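Local coordinates for variant surface glycoprotein MITAT 1.1 (Trypanosoma brucei brucei, PDB 5LY9) that forms a dense coat on the parasite surface and lets the trypanosome evade host immunity by switching among antigenically distinct versions, at the interface of chains A and B. Residues are numbered along the deposited sequence; one frame, centred on the assembly and turned at random. Chains: chain A/B, Variant surface glycoprotein MITAT 1.1.

Contact 1: the interface of chains A and B. Residues chain A 329-330, 348, 351-352, 355; chain B 66, 283-284.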
ATOM      1  N   ALA A 329     -14.833 -25.182 -22.427  1.00 32.31           N
ATOM      2  CA  ALA A 329     -13.592 -24.782 -21.793  1.00 32.66           C
ATOM      3  C   ALA A 329     -12.914 -25.923 -20.995  1.00 32.77           C
ATOM      4  O   ALA A 329     -12.262 -25.694 -19.974  1.00 34.77           O
ATOM      5  CB  ALA A 329     -13.832 -23.560 -20.917  1.00 30.78           C
ATOM      6  N   GLY A 330     -13.060 -27.145 -21.479  1.00 34.52           N
ATOM      7  CA  GLY A 330     -12.450 -28.329 -20.830  1.00 35.98           C
ATOM      8  C   GLY A 330     -13.066 -28.684 -19.484  1.00 36.21           C
ATOM      9  O   GLY A 330     -12.473 -29.445 -18.740  1.00 36.65           O
ATOM     10  N   ASP A 348     -12.439 -18.096 -19.545  1.00 22.65           N
ATOM     11  CA  ASP A 348     -12.337 -19.244 -20.443  1.00 23.33           C
ATOM     12  C   ASP A 348     -13.727 -19.601 -21.056  1.00 23.91           C
ATOM     13  O   ASP A 348     -13.852 -19.876 -22.271  1.00 24.38           O
ATOM     14  CB  ASP A 348     -11.890 -20.505 -19.682  1.00 23.70           C
ATOM     15  CG  ASP A 348     -10.416 -20.543 -19.349  1.00 25.42           C
ATOM     16  OD1 ASP A 348      -9.626 -19.639 -19.691  1.00 25.07           O
ATOM     17  OD2 ASP A 348     -10.047 -21.569 -18.662  1.00 26.21           O
ATOM     18  N   SER A 351     -14.688 -17.033 -23.590  1.00 22.24           N
ATOM     19  CA  SER A 351     -13.884 -17.216 -24.806  1.00 23.22           C
ATOM     20  C   SER A 351     -14.437 -18.320 -25.715  1.00 24.22           C
ATOM     21  O   SER A 351     -14.523 -18.155 -26.919  1.00 24.08           O
ATOM     22  CB  SER A 351     -12.456 -17.497 -24.423  1.00 22.97           C
ATOM     23  OG  SER A 351     -11.904 -16.445 -23.623  1.00 22.62           O
ATOM     24  N   ASN A 352     -14.780 -19.446 -25.102  1.00 23.01           N
ATOM     25  CA  ASN A 352     -15.286 -20.604 -25.821  1.00 26.33           C
ATOM     26  C   ASN A 352     -16.638 -20.228 -26.462  1.00 27.31           C
ATOM     27  O   ASN A 352     -16.876 -20.535 -27.634  1.00 27.66           O
ATOM     28  CB  ASN A 352     -15.428 -21.771 -24.857  1.00 27.48           C
ATOM     29  CG  ASN A 352     -15.482 -23.098 -25.554  1.00 30.49           C
ATOM     30  OD1 ASN A 352     -15.227 -24.140 -24.966  1.00 33.63           O
ATOM     31  ND2 ASN A 352     -15.883 -23.074 -26.806  1.00 30.47           N
ATOM     32  N   MET A 355     -16.461 -18.049 -29.627  1.00 27.99           N
ATOM     33  CA  MET A 355     -16.056 -18.819 -30.779  1.00 27.85           C
ATOM     34  C   MET A 355     -17.275 -19.532 -31.317  1.00 27.68           C
ATOM     35  O   MET A 355     -17.555 -19.484 -32.520  1.00 27.75           O
ATOM     36  CB  MET A 355     -14.978 -19.873 -30.444  1.00 28.27           C
ATOM     37  CG  MET A 355     -14.410 -20.535 -31.695  1.00 28.90           C
ATOM     38  SD  MET A 355     -13.038 -21.624 -31.275  1.00 30.84           S
ATOM     39  CE  MET A 355     -13.822 -22.805 -30.280  1.00 31.33           C
TER
ATOM     40  N   THR B  66      -9.596 -16.405 -31.205  1.00 22.89           N
ATOM     41  CA  THR B  66     -10.223 -16.968 -29.974  1.00 22.28           C
ATOM     42  C   THR B  66      -9.115 -17.317 -28.963  1.00 22.15           C
ATOM     43  O   THR B  66      -9.195 -17.061 -27.770  1.00 22.24           O
ATOM     44  CB  THR B  66     -11.026 -18.235 -30.266  1.00 22.54           C
ATOM     45  OG1 THR B  66     -12.124 -17.887 -31.112  1.00 24.82           O
ATOM     46  CG2 THR B  66     -11.544 -18.953 -29.008  1.00 24.02           C
ATOM     47  N   THR B 283      -7.493 -26.383 -23.959  1.00 41.29           N
ATOM     48  CA  THR B 283      -8.775 -25.972 -23.401  1.00 42.09           C
ATOM     49  C   THR B 283      -9.858 -25.579 -24.467  1.00 42.26           C
ATOM     50  O   THR B 283     -11.044 -25.853 -24.264  1.00 45.16           O
ATOM     51  CB  THR B 283      -8.570 -24.768 -22.421  1.00 43.96           C
ATOM     52  OG1 THR B 283      -7.731 -25.174 -21.341  1.00 44.09           O
ATOM     53  CG2 THR B 283      -9.876 -24.203 -21.855  1.00 44.18           C
ATOM     54  N   LEU B 284      -9.471 -24.861 -25.522  1.00 38.03           N
ATOM     55  CA  LEU B 284     -10.402 -24.208 -26.439  1.00 36.19           C
ATOM     56  C   LEU B 284     -10.425 -24.813 -27.856  1.00 36.90           C
ATOM     57  O   LEU B 284     -11.443 -24.738 -28.531  1.00 35.36           O
ATOM     58  CB  LEU B 284     -10.051 -22.757 -26.555  1.00 34.82           C
ATOM     59  CG  LEU B 284     -10.275 -21.838 -25.378  1.00 35.32           C
ATOM     60  CD1 LEU B 284      -9.764 -20.442 -25.648  1.00 33.91           C
ATOM     61  CD2 LEU B 284     -11.761 -21.781 -25.035  1.00 37.44           C
TER

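Contact 2: the interface of chains A and B. Residues chain A 207, 211-213; chain B 110-111, 114-115.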
ATOM      1  N   LEU A 207      19.932  23.852  27.577  1.00 26.41           N
ATOM      2  CA  LEU A 207      19.768  23.698  26.149  1.00 26.20           C
ATOM      3  C   LEU A 207      19.457  25.051  25.520  1.00 26.39           C
ATOM      4  O   LEU A 207      18.735  25.862  26.100  1.00 27.44           O
ATOM      5  CB  LEU A 207      18.682  22.679  25.862  1.00 25.75           C
ATOM      6  CG  LEU A 207      18.869  21.232  26.321  1.00 24.82           C
ATOM      7  CD1 LEU A 207      17.652  20.412  25.859  1.00 25.56           C
ATOM      8  CD2 LEU A 207      20.212  20.671  25.931  1.00 25.56           C
ATOM      9  N   ALA A 211      13.257  21.415  23.514  1.00 25.37           N
ATOM     10  CA  ALA A 211      13.384  20.302  22.547  1.00 26.77           C
ATOM     11  C   ALA A 211      12.024  19.682  22.329  1.00 26.69           C
ATOM     12  O   ALA A 211      11.260  19.547  23.273  1.00 27.11           O
ATOM     13  CB  ALA A 211      14.364  19.242  23.029  1.00 26.39           C
ATOM     14  N   LYS A 212      11.700  19.366  21.056  1.00 26.40           N
ATOM     15  CA  LYS A 212      10.481  18.692  20.690  0.50 25.64           C
ATOM     16  C   LYS A 212      10.817  17.257  20.401  1.00 25.34           C
ATOM     17  O   LYS A 212      11.647  16.953  19.500  1.00 23.48           O
ATOM     18  CB  LYS A 212       9.870  19.349  19.446  0.50 27.14           C
ATOM     19  CG  LYS A 212       9.731  20.843  19.526  0.50 28.36           C
ATOM     20  CD  LYS A 212       8.859  21.248  20.704  0.50 29.81           C
ATOM     21  CE  LYS A 212       7.453  21.609  20.256  0.50 31.06           C
ATOM     22  NZ  LYS A 212       7.023  20.788  19.054  0.50 32.45           N
ATOM     23  N   VAL A 213      10.167  16.346  21.117  1.00 23.71           N
ATOM     24  CA  VAL A 213      10.417  14.902  20.980  1.00 22.41           C
ATOM     25  C   VAL A 213       9.070  14.199  20.783  1.00 21.95           C
ATOM     26  O   VAL A 213       8.020  14.841  20.760  1.00 21.23           O
ATOM     27  CB  VAL A 213      11.228  14.345  22.146  1.00 23.00           C
ATOM     28  CG1 VAL A 213      12.585  15.041  22.226  1.00 24.47           C
ATOM     29  CG2 VAL A 213      10.468  14.443  23.469  1.00 23.92           C
TER
ATOM     30  N   ASN B 110      16.748  13.504  15.617  1.00 21.52           N
ATOM     31  CA  ASN B 110      16.152  14.726  16.130  1.00 22.09           C
ATOM     32  C   ASN B 110      16.550  14.993  17.582  1.00 22.70           C
ATOM     33  O   ASN B 110      16.920  16.139  17.937  1.00 23.38           O
ATOM     34  CB  ASN B 110      14.658  14.713  16.020  1.00 22.20           C
ATOM     35  CG  ASN B 110      14.030  15.978  16.571  1.00 23.20           C
ATOM     36  OD1 ASN B 110      14.107  17.071  15.937  1.00 23.59           O
ATOM     37  ND2 ASN B 110      13.554  15.892  17.768  1.00 23.20           N
ATOM     38  N   LEU B 111      16.518  13.938  18.373  1.00 22.49           N
ATOM     39  CA  LEU B 111      16.919  14.102  19.770  1.00 23.00           C
ATOM     40  C   LEU B 111      18.382  14.577  19.892  1.00 22.88           C
ATOM     41  O   LEU B 111      18.724  15.543  20.625  1.00 22.12           O
ATOM     42  CB  LEU B 111      16.712  12.789  20.532  1.00 22.63           C
ATOM     43  CG  LEU B 111      17.240  12.860  21.965  1.00 22.71           C
ATOM     44  CD1 LEU B 111      16.490  13.965  22.730  1.00 23.82           C
ATOM     45  CD2 LEU B 111      17.088  11.543  22.743  1.00 23.43           C
ATOM     46  N   SER B 114      18.819  18.009  19.089  1.00 25.81           N
ATOM     47  CA  SER B 114      18.148  18.870  20.052  1.00 25.86           C
ATOM     48  C   SER B 114      18.951  19.068  21.352  1.00 27.07           C
ATOM     49  O   SER B 114      18.662  19.998  22.107  1.00 28.82           O
ATOM     50  CB  SER B 114      16.740  18.337  20.371  1.00 26.55           C
ATOM     51  OG  SER B 114      15.913  18.379  19.211  1.00 26.92           O
ATOM     52  N   LEU B 115      19.914  18.216  21.606  1.00 26.62           N
ATOM     53  CA  LEU B 115      20.670  18.274  22.849  1.00 27.75           C
ATOM     54  C   LEU B 115      21.918  19.119  22.668  1.00 29.39           C
ATOM     55  O   LEU B 115      23.047  18.662  22.875  1.00 30.37           O
ATOM     56  CB  LEU B 115      21.067  16.860  23.273  1.00 27.63           C
ATOM     57  CG  LEU B 115      19.801  16.042  23.633  1.00 27.27           C
ATOM     58  CD1 LEU B 115      20.254  14.633  23.995  1.00 28.62           C
ATOM     59  CD2 LEU B 115      18.931  16.591  24.730  1.00 27.63           C
TER
HETATM   60  O   HOH W   1      13.691  19.944  19.079  1.00 27.43           O

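Contact 3: the interface of chains A and B. Residues chain A 103-104, 107-108, 213-215; chain B 103-104, 107.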
ATOM      1  N   GLY A 103       7.165   4.363  14.563  1.00 19.92           N
ATOM      2  CA  GLY A 103       8.638   4.245  14.708  1.00 20.60           C
ATOM      3  C   GLY A 103       9.197   5.265  15.635  1.00 20.32           C
ATOM      4  O   GLY A 103      10.115   4.984  16.430  1.00 19.40           O
ATOM      5  N   SER A 104       8.674   6.490  15.611  1.00 19.76           N
ATOM      6  CA  SER A 104       9.155   7.482  16.515  1.00 19.91           C
ATOM      7  C   SER A 104       8.702   7.242  17.957  1.00 19.52           C
ATOM      8  O   SER A 104       9.518   7.379  18.902  1.00 20.04           O
ATOM      9  CB  SER A 104       8.677   8.910  16.144  1.00 21.24           C
ATOM     10  OG  SER A 104       9.137   9.224  14.762  1.00 22.13           O
ATOM     11  N   GLU A 107      10.798   4.361  19.371  1.00 20.68           N
ATOM     12  CA  GLU A 107      12.206   4.747  19.624  1.00 20.39           C
ATOM     13  C   GLU A 107      12.267   5.569  20.919  1.00 20.69           C
ATOM     14  O   GLU A 107      13.161   5.365  21.780  1.00 20.50           O
ATOM     15  CB  GLU A 107      12.786   5.467  18.427  1.00 19.71           C
ATOM     16  CG  GLU A 107      14.225   5.968  18.559  1.00 20.15           C
ATOM     17  CD  GLU A 107      15.270   4.860  18.611  1.00 21.55           C
ATOM     18  OE1 GLU A 107      14.969   3.753  18.034  1.00 21.44           O
ATOM     19  OE2 GLU A 107      16.410   5.182  19.134  1.00 21.43           O
ATOM     20  N   PHE A 108      11.363   6.529  21.076  1.00 21.29           N
ATOM     21  CA  PHE A 108      11.424   7.402  22.277  1.00 21.67           C
ATOM     22  C   PHE A 108      11.066   6.592  23.529  1.00 21.71           C
ATOM     23  O   PHE A 108      11.722   6.737  24.581  1.00 21.71           O
ATOM     24  CB  PHE A 108      10.651   8.685  22.151  1.00 22.69           C
ATOM     25  CG  PHE A 108      11.078   9.709  23.122  1.00 24.33           C
ATOM     26  CD1 PHE A 108      12.290  10.422  22.911  1.00 26.06           C
ATOM     27  CD2 PHE A 108      10.415   9.864  24.308  1.00 24.77           C
ATOM     28  CE1 PHE A 108      12.713  11.329  23.824  1.00 26.64           C
ATOM     29  CE2 PHE A 108      10.854  10.797  25.229  1.00 25.29           C
ATOM     30  CZ  PHE A 108      11.987  11.482  25.025  1.00 25.70           C
ATOM     31  N   VAL A 213      10.167  16.346  21.117  1.00 23.71           N
ATOM     32  CA  VAL A 213      10.417  14.902  20.980  1.00 22.41           C
ATOM     33  C   VAL A 213       9.070  14.199  20.783  1.00 21.95           C
ATOM     34  O   VAL A 213       8.020  14.841  20.760  1.00 21.23           O
ATOM     35  CB  VAL A 213      11.228  14.345  22.146  1.00 23.00           C
ATOM     36  CG1 VAL A 213      12.585  15.041  22.226  1.00 24.47           C
ATOM     37  CG2 VAL A 213      10.468  14.443  23.469  1.00 23.92           C
ATOM     38  N   LEU A 214       9.097  12.883  20.622  1.00 21.60           N
ATOM     39  CA  LEU A 214       7.892  12.108  20.313  1.00 21.10           C
ATOM     40  C   LEU A 214       7.206  12.732  19.091  1.00 21.29           C
ATOM     41  O   LEU A 214       5.961  12.996  19.106  1.00 20.06           O
ATOM     42  CB  LEU A 214       6.965  11.972  21.521  1.00 22.01           C
ATOM     43  CG  LEU A 214       7.383  10.872  22.518  1.00 22.59           C
ATOM     44  CD1 LEU A 214       6.837  11.111  23.894  1.00 24.13           C
ATOM     45  CD2 LEU A 214       7.012   9.471  22.042  1.00 23.97           C
ATOM     46  N   ALA A 215       8.010  13.053  18.067  1.00 22.19           N
ATOM     47  CA  ALA A 215       7.501  13.678  16.818  1.00 22.33           C
ATOM     48  C   ALA A 215       6.615  14.905  17.053  1.00 21.90           C
ATOM     49  O   ALA A 215       5.650  15.171  16.352  1.00 20.80           O
ATOM     50  CB  ALA A 215       6.792  12.614  15.991  1.00 22.65           C
TER
ATOM     51  N   GLY B 103      10.985   6.241  10.951  1.00 19.86           N
ATOM     52  CA  GLY B 103      10.472   6.940  12.156  1.00 19.80           C
ATOM     53  C   GLY B 103      11.394   6.837  13.353  1.00 19.17           C
ATOM     54  O   GLY B 103      11.566   7.804  14.125  1.00 18.90           O
ATOM     55  N   SER B 104      12.000   5.660  13.532  1.00 19.70           N
ATOM     56  CA  SER B 104      13.003   5.554  14.612  1.00 20.22           C
ATOM     57  C   SER B 104      14.260   6.360  14.389  1.00 19.45           C
ATOM     58  O   SER B 104      14.773   7.008  15.296  1.00 19.64           O
ATOM     59  CB  SER B 104      13.351   4.065  14.898  1.00 21.00           C
ATOM     60  OG  SER B 104      12.144   3.339  15.231  1.00 24.47           O
ATOM     61  N   GLU B 107      13.499  10.132  14.837  1.00 21.54           N
ATOM     62  CA  GLU B 107      13.296  10.501  16.236  1.00 21.12           C
ATOM     63  C   GLU B 107      14.653  10.577  16.975  1.00 20.90           C
ATOM     64  O   GLU B 107      14.889  11.516  17.730  1.00 21.61           O
ATOM     65  CB  GLU B 107      12.350   9.524  16.902  1.00 21.30           C
ATOM     66  CG  GLU B 107      12.139   9.805  18.401  1.00 21.92           C
ATOM     67  CD  GLU B 107      11.234  10.988  18.737  1.00 23.79           C
ATOM     68  OE1 GLU B 107      10.510  11.481  17.828  1.00 23.68           O
ATOM     69  OE2 GLU B 107      11.288  11.461  19.906  1.00 22.84           O
TER

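Contact 4: the interface of chains A and B. Residues chain A 115, 190-192, 201; chain B 115, 191-192, 201.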
ATOM      1  N   LEU A 115      16.882   4.250  30.050  1.00 23.97           N
ATOM      2  CA  LEU A 115      17.616   5.154  30.925  1.00 23.80           C
ATOM      3  C   LEU A 115      17.277   4.875  32.382  1.00 26.03           C
ATOM      4  O   LEU A 115      16.775   5.709  33.111  1.00 29.19           O
ATOM      5  CB  LEU A 115      17.368   6.616  30.543  1.00 23.44           C
ATOM      6  CG  LEU A 115      17.771   7.064  29.161  1.00 24.04           C
ATOM      7  CD1 LEU A 115      17.348   8.521  28.872  1.00 24.76           C
ATOM      8  CD2 LEU A 115      19.286   6.844  28.979  1.00 26.92           C
ATOM      9  N   CYS A 190      14.660  11.493  35.990  1.00 24.30           N
ATOM     10  CA  CYS A 190      14.858  11.287  34.555  1.00 24.48           C
ATOM     11  C   CYS A 190      15.330  12.636  34.060  1.00 25.44           C
ATOM     12  O   CYS A 190      14.502  13.515  33.696  1.00 25.37           O
ATOM     13  CB  CYS A 190      13.521  10.901  33.951  1.00 25.27           C
ATOM     14  SG  CYS A 190      13.663  10.562  32.168  1.00 25.66           S
ATOM     15  N   LYS A 191      16.661  12.828  34.049  1.00 24.18           N
ATOM     16  CA  LYS A 191      17.233  14.105  33.682  1.00 24.17           C
ATOM     17  C   LYS A 191      16.934  14.449  32.224  1.00 24.51           C
ATOM     18  O   LYS A 191      16.923  15.646  31.877  1.00 23.81           O
ATOM     19  CB  LYS A 191      18.747  14.097  33.915  1.00 24.38           C
ATOM     20  CG  LYS A 191      19.086  14.145  35.378  1.00 26.24           C
ATOM     21  CD  LYS A 191      20.552  14.303  35.674  1.00 26.19           C
ATOM     22  CE  LYS A 191      21.383  13.116  35.164  1.00 26.60           C
ATOM     23  NZ  LYS A 191      22.842  13.472  35.414  1.00 28.16           N
ATOM     24  N   LEU A 192      16.714  13.412  31.378  1.00 23.96           N
ATOM     25  CA  LEU A 192      16.466  13.653  29.948  1.00 23.99           C
ATOM     26  C   LEU A 192      15.281  14.595  29.812  1.00 24.74           C
ATOM     27  O   LEU A 192      15.192  15.337  28.845  1.00 23.03           O
ATOM     28  CB  LEU A 192      16.205  12.380  29.184  1.00 25.91           C
ATOM     29  CG  LEU A 192      16.152  12.585  27.648  1.00 27.66           C
ATOM     30  CD1 LEU A 192      17.496  13.058  27.096  1.00 30.56           C
ATOM     31  CD2 LEU A 192      15.643  11.365  26.953  1.00 27.98           C
ATOM     32  N   TYR A 201      19.536  17.416  32.217  1.00 23.81           N
ATOM     33  CA  TYR A 201      20.467  16.751  31.347  1.00 23.85           C
ATOM     34  C   TYR A 201      21.792  17.497  31.108  1.00 24.90           C
ATOM     35  O   TYR A 201      22.840  16.928  31.347  1.00 26.68           O
ATOM     36  CB  TYR A 201      19.780  16.361  30.025  1.00 23.71           C
ATOM     37  CG  TYR A 201      20.764  15.936  28.941  1.00 23.75           C
ATOM     38  CD1 TYR A 201      21.217  14.638  28.903  1.00 24.65           C
ATOM     39  CD2 TYR A 201      21.338  16.869  28.060  1.00 24.40           C
ATOM     40  CE1 TYR A 201      22.175  14.256  27.959  1.00 25.89           C
ATOM     41  CE2 TYR A 201      22.268  16.498  27.093  1.00 23.49           C
ATOM     42  CZ  TYR A 201      22.717  15.212  27.076  1.00 24.85           C
ATOM     43  OH  TYR A 201      23.594  14.813  26.126  1.00 25.87           O
TER
ATOM     44  N   LEU B 115      19.914  18.216  21.606  1.00 26.62           N
ATOM     45  CA  LEU B 115      20.670  18.274  22.849  1.00 27.75           C
ATOM     46  C   LEU B 115      21.918  19.119  22.668  1.00 29.39           C
ATOM     47  O   LEU B 115      23.047  18.662  22.875  1.00 30.37           O
ATOM     48  CB  LEU B 115      21.067  16.860  23.273  1.00 27.63           C
ATOM     49  CG  LEU B 115      19.801  16.042  23.633  1.00 27.27           C
ATOM     50  CD1 LEU B 115      20.254  14.633  23.995  1.00 28.62           C
ATOM     51  CD2 LEU B 115      18.931  16.591  24.730  1.00 27.63           C
ATOM     52  N   LYS B 191      26.551  13.693  26.563  1.00 25.27           N
ATOM     53  CA  LYS B 191      26.467  12.752  27.691  1.00 25.67           C
ATOM     54  C   LYS B 191      25.465  11.619  27.444  1.00 25.22           C
ATOM     55  O   LYS B 191      25.586  10.569  28.003  1.00 25.97           O
ATOM     56  CB  LYS B 191      26.062  13.528  28.948  1.00 27.37           C
ATOM     57  CG  LYS B 191      27.175  14.429  29.456  1.00 30.46           C
ATOM     58  CD  LYS B 191      26.867  14.978  30.851  1.00 28.86           C
ATOM     59  CE  LYS B 191      25.615  15.811  30.938  1.00 29.67           C
ATOM     60  NZ  LYS B 191      25.358  16.401  32.299  1.00 29.84           N
ATOM     61  N   LEU B 192      24.467  11.838  26.600  1.00 25.96           N
ATOM     62  CA  LEU B 192      23.515  10.765  26.237  1.00 25.05           C
ATOM     63  C   LEU B 192      24.253   9.557  25.708  1.00 26.49           C
ATOM     64  O   LEU B 192      23.768   8.401  25.889  1.00 25.91           O
ATOM     65  CB  LEU B 192      22.491  11.267  25.260  1.00 24.45           C
ATOM     66  CG  LEU B 192      21.290  10.322  25.034  1.00 25.23           C
ATOM     67  CD1 LEU B 192      20.475  10.140  26.289  1.00 25.92           C
ATOM     68  CD2 LEU B 192      20.412  10.862  23.972  1.00 26.13           C
ATOM     69  N   TYR B 201      25.593  10.278  31.167  1.00 26.48           N
ATOM     70  CA  TYR B 201      24.194  10.682  31.468  1.00 24.88           C
ATOM     71  C   TYR B 201      23.742  10.542  32.892  1.00 25.44           C
ATOM     72  O   TYR B 201      23.195  11.480  33.444  1.00 24.59           O
ATOM     73  CB  TYR B 201      23.228  10.032  30.448  1.00 25.63           C
ATOM     74  CG  TYR B 201      21.801  10.168  30.837  1.00 25.86           C
ATOM     75  CD1 TYR B 201      21.075  11.325  30.538  1.00 26.36           C
ATOM     76  CD2 TYR B 201      21.186   9.204  31.603  1.00 26.62           C
ATOM     77  CE1 TYR B 201      19.775  11.493  30.959  1.00 26.17           C
ATOM     78  CE2 TYR B 201      19.890   9.346  32.042  1.00 25.86           C
ATOM     79  CZ  TYR B 201      19.161  10.457  31.717  1.00 26.07           C
ATOM     80  OH  TYR B 201      17.890  10.561  32.141  1.00 25.53           O
TER
HETATM   81  O   HOH W   2      17.166   8.579  33.841  1.00 24.57           O
HETATM   82  O   HOH W   3      24.515  16.954  24.750  1.00 26.55           O
HETATM   83  O   HOH W   4      23.252  16.228  34.577  1.00 34.68           O

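Contact 1: the interface of chains A and B
Helix 343-367 of chain A, near the C-terminal end of this N-terminal domain piece of the glycoprotein, meets the end of helix 275-285 of chain B through A:Asn352 and B:Leu284, with B:Thr66 of the long helix 62-114 flanking them. B:Leu284 puts its CD2 methyl against A:Asn352 CB at 3.7 Å, the two side chains running antiparallel past one another, while its other methyl turns toward A:Ser351. The carboxamide of A:Asn352 is held from its own chain: its OD1 accepts the backbone N of A:Ala329 at 2.8 Å, in the carbonyl plane and on a lone pair, with 160° at the hydrogen. This bond ties the 3-10 turn 328-330 to the helix and should fix the amide's rotation beside the leucine methyl. Against that turn, B:Thr283 of helix 275-285 sets CG2 3.4 Å from A:Ala329 O, a methyl-to-carbonyl van der Waals contact. A:Met355 starts with CG anti to the backbone N (chi1 -171°) and bends at chi3, which brings its terminal CE to 3.5 Å from B:Leu284 O. Its SD rests 3.8 Å from B:Thr66 CG2, the two side chains crossing at about a right angle. Polar atoms of the two chains stay too far apart to bond here, so the patch joins them by shape and apolar packing. It appears to hold the two subunits together at the end of the domain opposite the head.

Contact 2: the interface of chains A and B
Chain A offers the short strand 211-213 in extended conformation to the last turn of helix 62-114 in chain B, where A:Lys212 meets B:Asn110 through its backbone carbonyl. B:Asn110 holds CG anti to its backbone N (chi1 179°), and its amide ND2 donates to A:Lys212 O at 2.8 Å. The donor lies nearly on the extension of the carbonyl bond, at a C=O...N angle of 170°, but the angle at the hydrogen is 130° and the acceptor is tilted from the amide plane, so the bond is noticeably bent. The N-H of the same lysine binds water 1 at 2.9 Å, and that water also reaches B:Ser114 OG at 2.7 Å. Back in its own helix the serine hydroxyl donates to B:Asn110 O from above the carbonyl plane, which ties the water's partner to the residue that grips the strand. Alongside these polar links, A:Ala211 CB abuts B:Ser114 CB at 3.7 Å. A:Leu207 and B:Leu115 run parallel, tips in one direction, with A:Leu207 CD2 3.9 Å from B:Leu115 CA. A:Val213 CG1 and B:Leu111 CD1 make a looser methyl contact at 4.1 Å. The site thus sits where the long helix of one subunit ends and runs into loop, against the strand 211-213 of the other.

Contact 3: the interface of chains A and B
B:Glu107 projects from helix 62-114 of chain B across to the same helix of chain A, and its CB packs against A:Ser104 CB at 3.8 Å. With CG anti to the backbone N (chi1 177°), CG passes 3.6 Å from A:Ser104 O. A bend at chi2 turns the chain toward the 3-10 turn 214-216, where CD lies 3.9 Å from A:Leu214 CA and the carboxylate opens as a fork. OE2 accepts A:Leu214 N at 2.7 Å and OE1 accepts A:Ala215 N at 3.0 Å. Both N-H groups approach on the syn side, somewhat out of the carboxylate plane, so two successive backbone amides grip the two oxygens and limit rotation of the group. They could also help stabilise negative charge there. OE2 further lies 3.3 Å from A:Phe108 CD1, off the ring plane and beyond the rim, the ring standing 80° from the carboxylate. A:Val213 CG2, of the same chain as the ring, sits toward the rim on the face from which OE2 approaches. Beside the glutamate, the two helices exchange a reciprocal pair of bonds: A:Ser104 OG donates to B:Gly103 O, and B:Ser104 OG to A:Gly103 O, each at 2.9 Å. In both, the serine hydroxyl oxygen sits above the glycine carbonyl plane, 38° out of it.

Contact 4: the interface of chains A and B
Two tyrosine rings, A:Tyr201 and B:Tyr201, meet edge to edge at the centre of the patch, their CD1 atoms 3.7 Å apart and their planes roughly parallel, about 25° from each other. Each has CG anti to its backbone N (chi1 167° in A:Tyr201), which carries the ring across to the partner chain. There A:Leu115 lays its CD1 methyl over a face of the opposing ring, 3.9 Å from B:Tyr201 CZ, and B:Leu115 does the same for A:Tyr201. The leucines A:Leu192 and B:Leu192 add their CB atoms near the opposing CE1 carbons. Farther out, each phenol oxygen is met at the ring edge. A:Tyr201 OH accepts B:Leu192 N at 3.1 Å, with 155° at the hydrogen, and water 3 links it to B:Leu115 O; water 2 plays this part between B:Tyr201 OH and A:Leu115 O. On the polar rim, B:Lys191 NZ donates to A:Tyr201 O at 2.7 Å, nearly in line with the carbonyl, and A:Lys191 NZ reaches B:Tyr201 O at 2.8 Å. A:Lys191 NZ and B:Lys191 NZ stand 5.0 Å apart, and water 4 bridges them; if both carry charge, this may ease their repulsion. By exchanging tyrosines in this reciprocal way, the patch joins the heads of the two subunits.

Contacts 2, 3 and 4 cluster in the head: the C-alpha centres of contacts 2 and 3, and of contacts 2 and 4, lie about 11 Å apart, and those of contacts 3 and 4 about 16 Å. A:Val213 belongs to both contact 2 and contact 3, and B:Leu115 to both contact 2 and contact 4. Contact 1 is remote, its C-alpha centre about 57 Å from that of contact 3 and 72 Å from that of contact 4. Helix 62-114 spans this gap, supplying residues to contacts 1, 2 and 3. Two-fold symmetry repeats the contacts with chains exchanged, so this elongated pair is held at both ends, consistent with a dimer.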